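Long-range contacts in aeromonas extracellular serine protease (Aeromonas sobria, PDB 3WQB), which acts as a secreted, calcium-binding serine protease that cleaves peptide bonds after Lys-Lys or Lys-Arg pairs and is a probable virulence factor attacking host plasma proteins: residues G27-Q32 with V126-G131; H85-D90 with C326-V331; A467-V472 with S542-W547; R485-L490 with S509-S514; G557-S562 with L574-N579. The protein carries 1 engineered substitution. One frame throughout, in Å; residues are numbered along the deposited sequence.

Contact 1: residues G27-Q32 with V126-G131; sequences GANPLQ and VDNAIG. With CA (calcium ion), chain C.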
# COMPACT_ATOMS: atom_id res chain seq x y z
N GLY A 27 9.68 -24.41 -18.61
CA GLY A 27 8.36 -24.79 -18.14
C GLY A 27 7.40 -25.18 -19.23
O GLY A 27 7.54 -24.76 -20.39
N ALA A 28 6.39 -25.94 -18.83
CA ALA A 28 5.39 -26.49 -19.74
C ALA A 28 3.99 -26.01 -19.39
O ALA A 28 3.01 -26.65 -19.73
CB ALA A 28 5.46 -28.02 -19.73
N ASN A 29 3.90 -24.88 -18.69
CA ASN A 29 2.61 -24.29 -18.38
C ASN A 29 2.08 -23.61 -19.64
O ASN A 29 2.72 -22.71 -20.17
CB ASN A 29 2.75 -23.27 -17.25
CG ASN A 29 3.42 -23.87 -16.03
OD1 ASN A 29 2.76 -24.46 -15.18
ND2 ASN A 29 4.74 -23.72 -15.94
N PRO A 30 0.91 -24.06 -20.15
CA PRO A 30 0.47 -23.59 -21.46
C PRO A 30 0.26 -22.08 -21.59
O PRO A 30 0.35 -21.55 -22.69
CB PRO A 30 -0.83 -24.36 -21.70
CG PRO A 30 -0.65 -25.62 -20.90
CD PRO A 30 0.05 -25.14 -19.64
N LEU A 31 0.01 -21.38 -20.48
CA LEU A 31 -0.25 -19.95 -20.55
C LEU A 31 0.96 -19.07 -20.22
O LEU A 31 0.86 -17.84 -20.25
CB LEU A 31 -1.43 -19.56 -19.66
CG LEU A 31 -2.74 -20.31 -19.87
CD1 LEU A 31 -3.74 -19.85 -18.82
CD2 LEU A 31 -3.30 -20.08 -21.27
N GLN A 32 2.10 -19.68 -19.90
CA GLN A 32 3.23 -18.88 -19.40
C GLN A 32 3.79 -17.90 -20.42
O GLN A 32 4.32 -16.85 -20.04
CB GLN A 32 4.32 -19.75 -18.79
CG GLN A 32 5.16 -20.57 -19.76
CD GLN A 32 6.19 -21.39 -19.02
OE1 GLN A 32 5.85 -22.26 -18.22
NE2 GLN A 32 7.47 -21.11 -19.27
N VAL A 126 1.45 -23.18 -9.65
CA VAL A 126 2.32 -24.36 -9.68
C VAL A 126 2.99 -24.53 -11.05
O VAL A 126 2.38 -24.28 -12.10
CB VAL A 126 1.50 -25.63 -9.29
CG1 VAL A 126 2.34 -26.90 -9.37
CG2 VAL A 126 0.96 -25.45 -7.89
N ASP A 127 4.26 -24.91 -11.02
CA ASP A 127 5.00 -25.20 -12.24
C ASP A 127 4.72 -26.65 -12.67
O ASP A 127 5.23 -27.60 -12.08
CB ASP A 127 6.49 -25.00 -11.99
CG ASP A 127 7.31 -25.06 -13.26
OD1 ASP A 127 6.75 -24.89 -14.36
OD2 ASP A 127 8.55 -25.24 -13.15
N ASN A 128 3.87 -26.79 -13.67
CA ASN A 128 3.39 -28.10 -14.10
C ASN A 128 3.00 -28.03 -15.58
O ASN A 128 3.63 -27.29 -16.35
CB ASN A 128 2.24 -28.57 -13.20
CG ASN A 128 1.13 -27.54 -13.09
OD1 ASN A 128 1.05 -26.62 -13.90
ND2 ASN A 128 0.28 -27.68 -12.07
N ALA A 129 1.99 -28.78 -15.99
CA ALA A 129 1.58 -28.79 -17.40
C ALA A 129 0.23 -28.11 -17.64
O ALA A 129 -0.37 -28.24 -18.72
CB ALA A 129 1.57 -30.21 -17.96
N ILE A 130 -0.25 -27.38 -16.64
CA ILE A 130 -1.52 -26.65 -16.74
C ILE A 130 -1.34 -25.17 -16.41
O ILE A 130 -0.41 -24.79 -15.70
CB ILE A 130 -2.65 -27.26 -15.87
CG1 ILE A 130 -2.28 -27.24 -14.38
CG2 ILE A 130 -2.97 -28.69 -16.34
CD1 ILE A 130 -3.45 -27.53 -13.44
N GLY A 131 -2.23 -24.34 -16.93
CA GLY A 131 -2.33 -22.96 -16.49
C GLY A 131 -1.08 -22.13 -16.65
O GLY A 131 -0.42 -22.16 -17.69
CA CA C . 0.83 -24.23 -13.79
O HOH W 1 6.34 -26.87 -16.12

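Contact 2: residues H85-D90 with C326-V331; sequences HPDLAD and CDYNGV. With CA (calcium ion), chain C; CA (calcium ion), chain E.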
# COMPACT_ATOMS: atom_id res chain seq x y z
N HIS A 85 -7.86 -25.02 -6.09
CA HIS A 85 -7.51 -24.74 -7.49
C HIS A 85 -6.42 -25.69 -7.95
O HIS A 85 -5.42 -25.86 -7.24
CB HIS A 85 -7.01 -23.31 -7.64
CG HIS A 85 -6.99 -22.82 -9.05
ND1 HIS A 85 -6.10 -23.29 -10.00
CD2 HIS A 85 -7.79 -21.95 -9.70
CE1 HIS A 85 -6.33 -22.70 -11.15
NE2 HIS A 85 -7.35 -21.87 -11.00
N PRO A 86 -6.58 -26.30 -9.14
CA PRO A 86 -5.60 -27.29 -9.58
C PRO A 86 -4.19 -26.72 -9.79
O PRO A 86 -3.20 -27.47 -9.71
CB PRO A 86 -6.17 -27.81 -10.91
CG PRO A 86 -7.19 -26.81 -11.33
CD PRO A 86 -7.72 -26.19 -10.07
N ASP A 87 -4.10 -25.41 -10.01
CA ASP A 87 -2.80 -24.78 -10.22
C ASP A 87 -2.30 -24.03 -8.98
O ASP A 87 -1.32 -23.30 -9.07
CB ASP A 87 -2.82 -23.87 -11.46
CG ASP A 87 -1.53 -23.95 -12.27
OD1 ASP A 87 -0.76 -24.93 -12.10
OD2 ASP A 87 -1.28 -23.04 -13.10
N LEU A 88 -2.96 -24.25 -7.84
CA LEU A 88 -2.53 -23.67 -6.56
C LEU A 88 -2.36 -24.69 -5.43
O LEU A 88 -1.52 -24.52 -4.56
CB LEU A 88 -3.48 -22.57 -6.08
CG LEU A 88 -3.60 -21.34 -6.98
CD1 LEU A 88 -4.75 -20.45 -6.51
CD2 LEU A 88 -2.30 -20.54 -7.01
N ALA A 89 -3.18 -25.74 -5.46
CA ALA A 89 -3.31 -26.66 -4.33
C ALA A 89 -1.99 -27.22 -3.83
O ALA A 89 -1.77 -27.28 -2.62
CB ALA A 89 -4.28 -27.80 -4.68
N ASP A 90 -1.12 -27.62 -4.75
CA ASP A 90 0.17 -28.21 -4.36
C ASP A 90 1.03 -27.25 -3.54
O ASP A 90 1.92 -27.69 -2.80
CB ASP A 90 0.98 -28.67 -5.57
CG ASP A 90 0.40 -29.90 -6.24
OD1 ASP A 90 -0.49 -30.56 -5.66
OD2 ASP A 90 0.86 -30.22 -7.36
N CYS A 326 -12.46 -22.51 -17.37
CA CYS A 326 -12.37 -21.10 -16.92
C CYS A 326 -11.59 -20.97 -15.60
O CYS A 326 -12.03 -20.25 -14.69
CB CYS A 326 -13.76 -20.48 -16.77
SG CYS A 326 -14.78 -20.53 -18.26
N ASP A 327 -10.46 -21.66 -15.51
CA ASP A 327 -9.66 -21.67 -14.29
C ASP A 327 -8.64 -20.53 -14.24
O ASP A 327 -7.96 -20.37 -13.23
CB ASP A 327 -8.90 -23.00 -14.14
CG ASP A 327 -9.81 -24.17 -13.78
OD1 ASP A 327 -10.93 -23.97 -13.26
OD2 ASP A 327 -9.35 -25.31 -13.99
N TYR A 328 -8.53 -19.76 -15.33
CA TYR A 328 -7.54 -18.67 -15.45
C TYR A 328 -8.23 -17.42 -15.96
O TYR A 328 -9.30 -17.48 -16.55
CB TYR A 328 -6.37 -19.10 -16.37
CG TYR A 328 -5.86 -20.42 -15.87
CD1 TYR A 328 -5.01 -20.48 -14.78
CD2 TYR A 328 -6.36 -21.62 -16.39
CE1 TYR A 328 -4.61 -21.69 -14.24
CE2 TYR A 328 -5.96 -22.85 -15.87
CZ TYR A 328 -5.09 -22.87 -14.78
OH TYR A 328 -4.70 -24.06 -14.23
N ASN A 329 -7.65 -16.26 -15.66
CA ASN A 329 -8.20 -15.01 -16.19
C ASN A 329 -7.05 -14.14 -16.72
O ASN A 329 -5.89 -14.39 -16.40
CB ASN A 329 -9.08 -14.27 -15.15
CG ASN A 329 -8.27 -13.60 -14.04
OD1 ASN A 329 -7.55 -12.62 -14.27
ND2 ASN A 329 -8.44 -14.08 -12.80
N GLY A 330 -7.39 -13.15 -17.54
CA GLY A 330 -6.39 -12.25 -18.12
C GLY A 330 -6.61 -10.80 -17.75
O GLY A 330 -6.06 -9.89 -18.39
N VAL A 331 -7.43 -10.56 -16.73
CA VAL A 331 -7.85 -9.20 -16.38
C VAL A 331 -7.37 -8.74 -15.01
O VAL A 331 -7.62 -7.59 -14.63
CB VAL A 331 -9.38 -9.02 -16.49
CG1 VAL A 331 -9.86 -9.27 -17.92
CG2 VAL A 331 -10.11 -9.92 -15.49
CA CA C . 0.83 -24.23 -13.79
CA CA E . -13.53 -19.01 -13.34

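Contact 3: residues A467-V472 with S542-W547; sequences ATPLTV and SAQGTW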
# COMPACT_ATOMS: atom_id res chain seq x y z
N ALA A 467 21.52 15.38 15.16
CA ALA A 467 22.92 15.40 15.59
C ALA A 467 23.66 14.11 15.29
O ALA A 467 24.87 14.13 15.05
CB ALA A 467 23.01 15.71 17.08
N THR A 468 22.92 13.00 15.30
CA THR A 468 23.49 11.66 15.23
C THR A 468 24.01 11.38 13.83
O THR A 468 23.29 11.58 12.84
CB THR A 468 22.44 10.57 15.61
OG1 THR A 468 21.82 10.92 16.86
CG2 THR A 468 23.08 9.19 15.76
N PRO A 469 25.27 10.91 13.74
CA PRO A 469 25.69 10.39 12.46
C PRO A 469 24.91 9.10 12.21
O PRO A 469 24.91 8.19 13.04
CB PRO A 469 27.19 10.11 12.66
CG PRO A 469 27.36 9.91 14.11
CD PRO A 469 26.31 10.77 14.77
N LEU A 470 24.19 9.08 11.10
CA LEU A 470 23.46 7.90 10.68
C LEU A 470 23.33 7.91 9.17
O LEU A 470 23.15 8.98 8.58
CB LEU A 470 22.07 7.87 11.31
CG LEU A 470 21.43 6.49 11.51
CD1 LEU A 470 22.17 5.72 12.61
CD2 LEU A 470 19.95 6.61 11.86
N THR A 471 23.40 6.74 8.56
CA THR A 471 23.07 6.58 7.15
C THR A 471 21.58 6.34 7.08
O THR A 471 21.05 5.43 7.72
CB THR A 471 23.84 5.41 6.55
OG1 THR A 471 25.25 5.69 6.63
CG2 THR A 471 23.44 5.18 5.08
N VAL A 472 20.90 7.17 6.30
CA VAL A 472 19.44 7.14 6.20
C VAL A 472 18.97 5.95 5.38
O VAL A 472 19.56 5.61 4.35
CB VAL A 472 18.90 8.44 5.55
CG1 VAL A 472 17.38 8.37 5.39
CG2 VAL A 472 19.28 9.67 6.36
N SER A 542 23.75 10.84 4.57
CA SER A 542 24.02 11.09 5.97
C SER A 542 22.88 11.90 6.58
O SER A 542 22.41 12.87 5.98
CB SER A 542 25.34 11.84 6.14
OG SER A 542 25.51 12.25 7.49
N ALA A 543 22.44 11.50 7.76
CA ALA A 543 21.35 12.17 8.46
C ALA A 543 21.77 13.45 9.18
O ALA A 543 20.93 14.27 9.52
CB ALA A 543 20.70 11.22 9.46
N GLN A 544 23.07 13.61 9.42
CA GLN A 544 23.56 14.67 10.30
C GLN A 544 23.43 16.04 9.68
O GLN A 544 23.90 16.28 8.57
CB GLN A 544 25.00 14.39 10.69
CG GLN A 544 25.55 15.28 11.78
CD GLN A 544 26.96 14.88 12.15
OE1 GLN A 544 27.89 15.05 11.36
NE2 GLN A 544 27.13 14.33 13.34
N GLY A 545 22.80 16.95 10.42
CA GLY A 545 22.59 18.31 9.95
C GLY A 545 21.14 18.70 9.98
O GLY A 545 20.31 18.04 10.63
N THR A 546 20.82 19.77 9.27
CA THR A 546 19.49 20.34 9.32
C THR A 546 18.55 19.77 8.27
O THR A 546 18.93 19.62 7.10
CB THR A 546 19.52 21.88 9.21
OG1 THR A 546 20.33 22.27 8.09
CG2 THR A 546 20.09 22.52 10.47
N TRP A 547 17.35 19.45 8.72
CA TRP A 547 16.25 19.00 7.87
C TRP A 547 15.15 20.05 7.90
O TRP A 547 14.79 20.56 8.97
CB TRP A 547 15.69 17.69 8.41
CG TRP A 547 16.62 16.52 8.28
CD1 TRP A 547 17.69 16.22 9.07
CD2 TRP A 547 16.51 15.46 7.32
NE1 TRP A 547 18.28 15.05 8.64
CE2 TRP A 547 17.57 14.56 7.57
CE3 TRP A 547 15.62 15.20 6.26
CZ2 TRP A 547 17.77 13.41 6.79
CZ3 TRP A 547 15.82 14.06 5.49
CH2 TRP A 547 16.89 13.18 5.77

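Contact 4: residues R485-L490 with S509-S514; sequences RLPDLL and SLVGQS. With CA (calcium ion), chain D.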
# COMPACT_ATOMS: atom_id res chain seq x y z
N ARG A 485 -8.64 24.53 3.06
CA ARG A 485 -8.71 23.76 1.81
C ARG A 485 -7.45 22.93 1.61
O ARG A 485 -6.55 23.28 0.84
CB ARG A 485 -9.01 24.67 0.61
CG ARG A 485 -9.28 23.89 -0.67
CD ARG A 485 -9.90 24.74 -1.76
NE ARG A 485 -8.93 25.62 -2.40
CZ ARG A 485 -9.03 26.09 -3.64
NH1 ARG A 485 -10.08 25.78 -4.40
NH2 ARG A 485 -8.06 26.87 -4.12
N LEU A 486 -7.40 21.80 2.31
CA LEU A 486 -6.19 20.99 2.40
C LEU A 486 -5.47 20.66 1.09
O LEU A 486 -4.24 20.69 1.06
CB LEU A 486 -6.43 19.70 3.20
CG LEU A 486 -6.60 19.89 4.72
CD1 LEU A 486 -7.16 18.63 5.34
CD2 LEU A 486 -5.28 20.30 5.38
N PRO A 487 -6.21 20.36 0.00
CA PRO A 487 -5.50 20.01 -1.23
C PRO A 487 -4.72 21.17 -1.87
O PRO A 487 -3.98 20.93 -2.80
CB PRO A 487 -6.61 19.49 -2.16
CG PRO A 487 -7.66 19.02 -1.21
CD PRO A 487 -7.65 20.04 -0.11
N ASP A 488 -4.85 22.38 -1.34
CA ASP A 488 -3.99 23.48 -1.78
C ASP A 488 -2.54 23.31 -1.36
O ASP A 488 -1.66 24.00 -1.87
CB ASP A 488 -4.50 24.82 -1.24
CG ASP A 488 -5.75 25.32 -1.95
OD1 ASP A 488 -6.20 24.65 -2.90
OD2 ASP A 488 -6.27 26.38 -1.53
N LEU A 489 -2.28 22.40 -0.42
CA LEU A 489 -0.97 22.33 0.21
C LEU A 489 0.02 21.39 -0.46
O LEU A 489 -0.28 20.23 -0.77
CB LEU A 489 -1.10 22.00 1.70
CG LEU A 489 -1.94 22.98 2.53
CD1 LEU A 489 -2.01 22.48 3.94
CD2 LEU A 489 -1.40 24.41 2.48
N LEU A 490 1.21 21.95 -0.71
CA LEU A 490 2.38 21.22 -1.14
C LEU A 490 3.31 21.09 0.06
O LEU A 490 3.71 22.10 0.66
CB LEU A 490 3.07 22.00 -2.27
CG LEU A 490 4.50 21.61 -2.66
CD1 LEU A 490 4.49 20.28 -3.38
CD2 LEU A 490 5.13 22.67 -3.54
N SER A 509 -6.77 13.96 -2.88
CA SER A 509 -8.15 13.62 -2.59
C SER A 509 -8.66 14.05 -1.21
O SER A 509 -9.76 13.65 -0.82
CB SER A 509 -8.38 12.12 -2.79
OG SER A 509 -7.74 11.37 -1.77
N LEU A 510 -7.89 14.86 -0.49
CA LEU A 510 -8.35 15.37 0.82
C LEU A 510 -9.40 16.47 0.68
O LEU A 510 -9.25 17.57 1.22
CB LEU A 510 -7.17 15.83 1.69
CG LEU A 510 -6.17 14.75 2.07
CD1 LEU A 510 -5.02 15.36 2.85
CD2 LEU A 510 -6.85 13.64 2.87
N VAL A 511 -10.48 16.14 -0.02
CA VAL A 511 -11.55 17.09 -0.33
C VAL A 511 -12.70 17.05 0.70
O VAL A 511 -13.76 17.65 0.48
CB VAL A 511 -12.10 16.85 -1.76
CG1 VAL A 511 -11.00 17.07 -2.81
CG2 VAL A 511 -12.72 15.45 -1.88
N GLY A 512 -12.48 16.34 1.80
CA GLY A 512 -13.51 16.11 2.81
C GLY A 512 -14.06 17.35 3.48
O GLY A 512 -15.19 17.34 3.96
N GLN A 513 -13.28 18.43 3.51
CA GLN A 513 -13.78 19.68 4.09
C GLN A 513 -14.91 20.25 3.24
O GLN A 513 -15.92 20.71 3.78
CB GLN A 513 -12.67 20.70 4.26
CG GLN A 513 -11.59 20.26 5.23
CD GLN A 513 -10.31 21.08 5.07
OE1 GLN A 513 -9.75 21.17 3.97
NE2 GLN A 513 -9.85 21.67 6.16
N SER A 514 -14.74 20.20 1.92
CA SER A 514 -15.77 20.62 0.99
C SER A 514 -16.97 19.68 1.02
O SER A 514 -18.12 20.14 0.99
CB SER A 514 -15.21 20.73 -0.43
OG SER A 514 -14.24 21.77 -0.50
CA CA D . -5.56 28.59 -1.26

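Contact 5: residues G557-S562 with L574-N579; sequences GTRQVS and LTERNN. With CA (calcium ion), chain D.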
# COMPACT_ATOMS: atom_id res chain seq x y z
N GLY A 557 -7.71 29.28 -7.10
CA GLY A 557 -8.82 29.06 -8.03
C GLY A 557 -9.78 28.01 -7.49
O GLY A 557 -9.37 27.13 -6.71
N THR A 558 -11.05 28.09 -7.88
CA THR A 558 -12.01 27.04 -7.54
C THR A 558 -11.68 25.74 -8.28
O THR A 558 -11.07 25.76 -9.35
CB THR A 558 -13.46 27.44 -7.86
OG1 THR A 558 -13.60 27.66 -9.27
CG2 THR A 558 -13.84 28.71 -7.10
N ARG A 559 -12.06 24.62 -7.69
CA ARG A 559 -11.94 23.33 -8.34
C ARG A 559 -13.24 22.58 -8.18
O ARG A 559 -13.98 22.79 -7.21
CB ARG A 559 -10.81 22.51 -7.71
CG ARG A 559 -9.42 23.09 -7.93
CD ARG A 559 -8.34 22.16 -7.39
NE ARG A 559 -8.40 22.00 -5.94
CZ ARG A 559 -7.80 22.79 -5.05
NH1 ARG A 559 -7.07 23.83 -5.44
NH2 ARG A 559 -7.92 22.51 -3.76
N GLN A 560 -13.52 21.70 -9.13
CA GLN A 560 -14.69 20.85 -9.03
C GLN A 560 -14.33 19.38 -9.04
O GLN A 560 -13.38 18.95 -9.70
CB GLN A 560 -15.68 21.18 -10.14
CG GLN A 560 -16.35 22.55 -10.00
CD GLN A 560 -17.37 22.77 -11.08
OE1 GLN A 560 -17.30 22.14 -12.12
NE2 GLN A 560 -18.32 23.65 -10.83
N VAL A 561 -15.12 18.61 -8.31
CA VAL A 561 -14.93 17.18 -8.16
C VAL A 561 -16.26 16.50 -8.46
O VAL A 561 -17.30 16.92 -7.95
CB VAL A 561 -14.47 16.84 -6.72
CG1 VAL A 561 -14.35 15.34 -6.51
CG2 VAL A 561 -13.13 17.54 -6.41
N SER A 562 -16.21 15.47 -9.29
CA SER A 562 -17.38 14.69 -9.64
C SER A 562 -17.59 13.60 -8.58
O SER A 562 -16.65 12.85 -8.24
CB SER A 562 -17.21 14.05 -11.03
OG SER A 562 -16.83 15.01 -12.02
N LEU A 574 -19.00 18.59 -6.53
CA LEU A 574 -18.50 19.18 -5.31
C LEU A 574 -17.56 20.30 -5.71
O LEU A 574 -16.67 20.11 -6.54
CB LEU A 574 -17.76 18.11 -4.50
CG LEU A 574 -17.15 18.49 -3.15
CD1 LEU A 574 -18.23 18.87 -2.14
CD2 LEU A 574 -16.29 17.35 -2.62
N THR A 575 -17.78 21.49 -5.15
CA THR A 575 -16.91 22.63 -5.41
C THR A 575 -16.01 22.84 -4.21
O THR A 575 -16.48 22.89 -3.06
CB THR A 575 -17.72 23.90 -5.72
OG1 THR A 575 -18.59 23.64 -6.83
CG2 THR A 575 -16.79 25.07 -6.08
N GLU A 576 -14.71 22.93 -4.47
CA GLU A 576 -13.75 23.27 -3.44
C GLU A 576 -13.56 24.78 -3.47
O GLU A 576 -12.99 25.32 -4.41
CB GLU A 576 -12.39 22.63 -3.70
CG GLU A 576 -12.30 21.14 -3.58
CD GLU A 576 -10.86 20.71 -3.55
OE1 GLU A 576 -10.21 20.90 -2.50
OE2 GLU A 576 -10.36 20.23 -4.59
N ARG A 577 -14.04 25.44 -2.42
CA ARG A 577 -13.92 26.89 -2.31
C ARG A 577 -12.58 27.23 -1.67
O ARG A 577 -12.16 26.60 -0.69
CB ARG A 577 -15.07 27.45 -1.48
CG ARG A 577 -16.44 26.95 -1.90
CD ARG A 577 -17.11 27.87 -2.90
NE ARG A 577 -18.18 27.20 -3.65
CZ ARG A 577 -19.41 26.97 -3.19
NH1 ARG A 577 -19.76 27.35 -1.97
NH2 ARG A 577 -20.29 26.35 -3.96
N ASN A 578 -11.89 28.21 -2.23
CA ASN A 578 -10.61 28.65 -1.68
C ASN A 578 -10.69 29.04 -0.20
O ASN A 578 -11.70 29.57 0.25
CB ASN A 578 -10.03 29.80 -2.51
CG ASN A 578 -8.59 30.10 -2.16
OD1 ASN A 578 -7.78 29.19 -1.93
ND2 ASN A 578 -8.25 31.38 -2.10
N ASN A 579 -9.64 28.74 0.56
CA ASN A 579 -9.57 29.19 1.95
C ASN A 579 -9.69 30.71 2.03
O ASN A 579 -9.00 31.43 1.32
CB ASN A 579 -8.29 28.72 2.64
CG ASN A 579 -7.04 29.08 1.86
OD1 ASN A 579 -6.84 28.63 0.73
ND2 ASN A 579 -6.17 29.88 2.47
CA CA D . -5.56 28.59 -1.26

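Contact 1: residues G27-Q32 with V126-G131
Asn29 reaches from loop 27-32 into the bend of 126-131, and between them they supply most of a calcium site of the kind familiar from subtilisins, where a segment near the N terminus and the loop after the helix of the catalytic histidine share one ion. The tight part centres on Asn29 OD1, which lies 2.4 Å from the calcium ion. The ion also takes the carbonyl oxygens of Val126 and Ile130 and the side-chain oxygen of Asn128, while Asp87 and Thr132 complete the shell. Besides the metal, Asn29 OD1 accepts an almost straight bond from Asn128 N at 3.0 Å.

Asparagine suits the place because its amide works at both ends. CG lies anti to the carbonyl carbon (chi1 -54°), which brings it toward 126-131; ND2 donates to Asp127 OD1 at 2.8 Å and, within its own turn, to Gln32 OE1 at 2.9 Å. Both acceptors lie close to the amide plane, which fixes the rotation of the group. Beside it, Leu31 N donates to Gly131 O at 2.9 Å, and the positive phi of Gly131 (59°) is one that glycine accepts readily.

Toward solvent, no direct hydrogen bond joins the exposed Pro30 and Ala129; they meet by van der Waals contact, Pro30 CD lying 3.3 Å from Ala129 O. Near Ala28 a water adds to the direct contact: it accepts from Ala28 N and donates to Asp127 OD1 and Asn128 O. Back at the ion, Asn128 OD1 closes an Asx turn by accepting from Ile130 N at 3.1 Å, that donor standing 63° out of the carbonyl plane.

Contact 2: residues H85-D90 with C326-V331
The imidazole of His85 turns its edge toward the face of the Tyr328 ring in an offset edge-to-face pair, the ring centroids 5.4 Å apart and the planes at 72°. His85 CE1 comes to 3.7 Å from Tyr328 CE1. Both ring nitrogens of the histidine are used at its edge and in its plane. NE2 donates to Asp327 O at 2.8 Å, on a lone pair of that carbonyl, and ND1 accepts from Asp87 N at 2.9 Å. One nitrogen giving and the other receiving is consistent with a neutral ring, and histidine fits because a flat group of this size can join two backbones at once.

At the edge of the tyrosine, in its plane, sits Asp87 CB, 3.4 Å from Tyr328 OH; the carboxylate of Asp87 is turned nearly perpendicular to that ring, at 85°. Both oxygens of this carboxylate bind the calcium ion shared with loop 126-131, so the phenol rests against the stem of a metal ligand. Tyr328 also packs on Leu31 and Ile130, beside the same ion.

The remaining touches are lighter. Asp327 OD2 lies 3.7 Å from Pro86 CG, while the carboxylate of Asp327 finds its main polar partner in Gly300. Next along the chain, Cys326 O is 2.4 Å from a second calcium ion, and Cys326 is held by its disulfide to Cys301. The arrangement thus joins two calcium sites of the catalytic domain: the subtilisin-type site of Asp87 and the site gathered by residues 297-326.

Contact 3: residues A467-V472 with S542-W547
Leu470 and Ala543 make the central backbone link: Ala543 N donates to Leu470 O at 2.7 Å, with the donor nearly in line with the carbonyl. Thr471 and Ser542 form a single beta bridge beside it, and Ser542 CA adds a C-H...O contact to the same carbonyl oxygen.

One side-chain hydrogen bond extends the join, on the exposed flank: Gln544 NE2 donates to Ala467 O at 2.8 Å, practically straight (176°) and in the plane of the amide. Glutamine has the length for this: CG is anti to the backbone N (chi1 -171°), and the chain runs on extended. A second lies within 542-547, on the buried flank. There Trp547 NE1 donates to Ala543 O at 2.9 Å, close to the ring plane, which ties the indole back to its own segment and fixes it beside Val472.

Apolar contacts fill the inner side. Val472 CG2 rests 3.7 Å from Ala543 CB and 4.1 Å from Trp547 CZ2, meeting the indole at its edge. Ala543 is small enough to let the chains approach, its CB also lying 4.1 Å from Leu470 CB, while the end of Leu470 leads away toward Val436 and Leu438. Val592 covers Val472 and Ala543, and Phe538 packs edge-to-face with Trp547.

Strands 471-482 and 545-553 belong to different sheets of the P-domain beta sandwich, so the contact joins them at one end. Its chemistry implies a one-sided join: apolar groups face the interior, while near the surface a side-chain amide secures a backbone carbonyl.

Contact 4: residues R485-L490 with S509-S514
Leu486 and Pro487, on a 3-10 turn that runs into strand 489-494, face Leu510, the centre of an inverse gamma turn, and Gln513 in the first turn of helix 512-520, with the CA atoms of Pro487 and Leu510 5.8 Å apart. Gln513 carries the polar link. Extended beyond CG, it crosses Leu486 at about a right angle, and its OE1 accepts from Leu486 N at 2.9 Å in the carbonyl plane; NE2 serves His483 O, using both ends of the buried amide.

Van der Waals packing does the rest. Leu486 CB lies 4.2 Å from Leu510 CB. The compact, rigid proline sets Pro487 CD against a carbonyl oxygen, 3.2 Å from Leu510 O, and Pro487 CG 4.2 Å from Val511 CG1 at the helix N-cap position.

Across the same turn, Arg485 grips Asp488 side-on, NE at 2.9 Å and NH2 at 3.2 Å from the same OD2, which also binds a calcium ion, while Arg485 NH1 donates to Gly557 O. Arg559 pairs with the other oxygen, probably offsetting negative charge there. The contact thus sets the helix start against the turn bearing Asp488, a ligand of the P-domain calcium site with Asp454, Asp553, Ala555, Asn578 and Asn579.

Contact 5: residues G557-S562 with L574-N579
Arg559 and Glu576 carry the charged part of the contact. The guanidinium grips the carboxylate side-on, NE 3.0 Å from Glu576 OE2 and NH2 3.1 Å from Glu576 OE1. Both nitrogens come from above the carboxylate plane, the two flat groups being 73° apart. The arginine chain bends at chi3 (-65°), which turns NE out of the extended line. Each partner has a second role: Arg559 NH1 pairs with Asp488 and Glu576 OE2 with Arg232, so long side chains with several polar atoms suit a place where charges alternate in a row from Arg232 to Asp488.

Backbone bonds hold the chains in antiparallel register. Val561 and Leu574 form a hydrogen-bonded pair with two bonds, N to O, of 2.8 Å each. At Arg559 and Glu576 the pair is uneven: Glu576 N reaches Arg559 O at 2.8 Å, while the return bond from Arg559 N to Glu576 O is weak. Together the strands make the beta hairpin 559-565/571-576, which continues an antiparallel sheet begun by strands 222-225 and 228-233 of the catalytic domain and so joins that domain to the P-domain.

Apolar contact is found on the face shared with Arg559 and Glu576, where Val561 CB lies 4.2 Å from Leu574 CB and Leu574 also packs on helix 512-520. On the other face Gln560 and Thr575, a non-hydrogen-bonded pair, lie side by side, their polar character fitting the more exposed side of the sheet.

Metal binding follows where strand 574-576 ends. Asn578 and Asn579 are both ligands of a calcium ion, with Asn579 OD1 2.4 Å from it.

From the N terminus, residues 27-32 come first, and contact 1 closes their loop at 126-131. Contact 2 opens within that loop, at 85-90, and closes at 326-331, so the two cross; they touch, for instance Asp87 O with Val126 N, and share one calcium ion. Both belong to the catalytic domain. In the P-domain, contact 3 links 467-472 to 542-547 across the ends of two sheets, and contact 4 opens and closes between those segments. Contact 5 follows in series, touching contact 4 and sharing its calcium ion, and its hairpin ties the P-domain to the catalytic domain. The centres of contacts 1 and 5 lie about 52 Å apart.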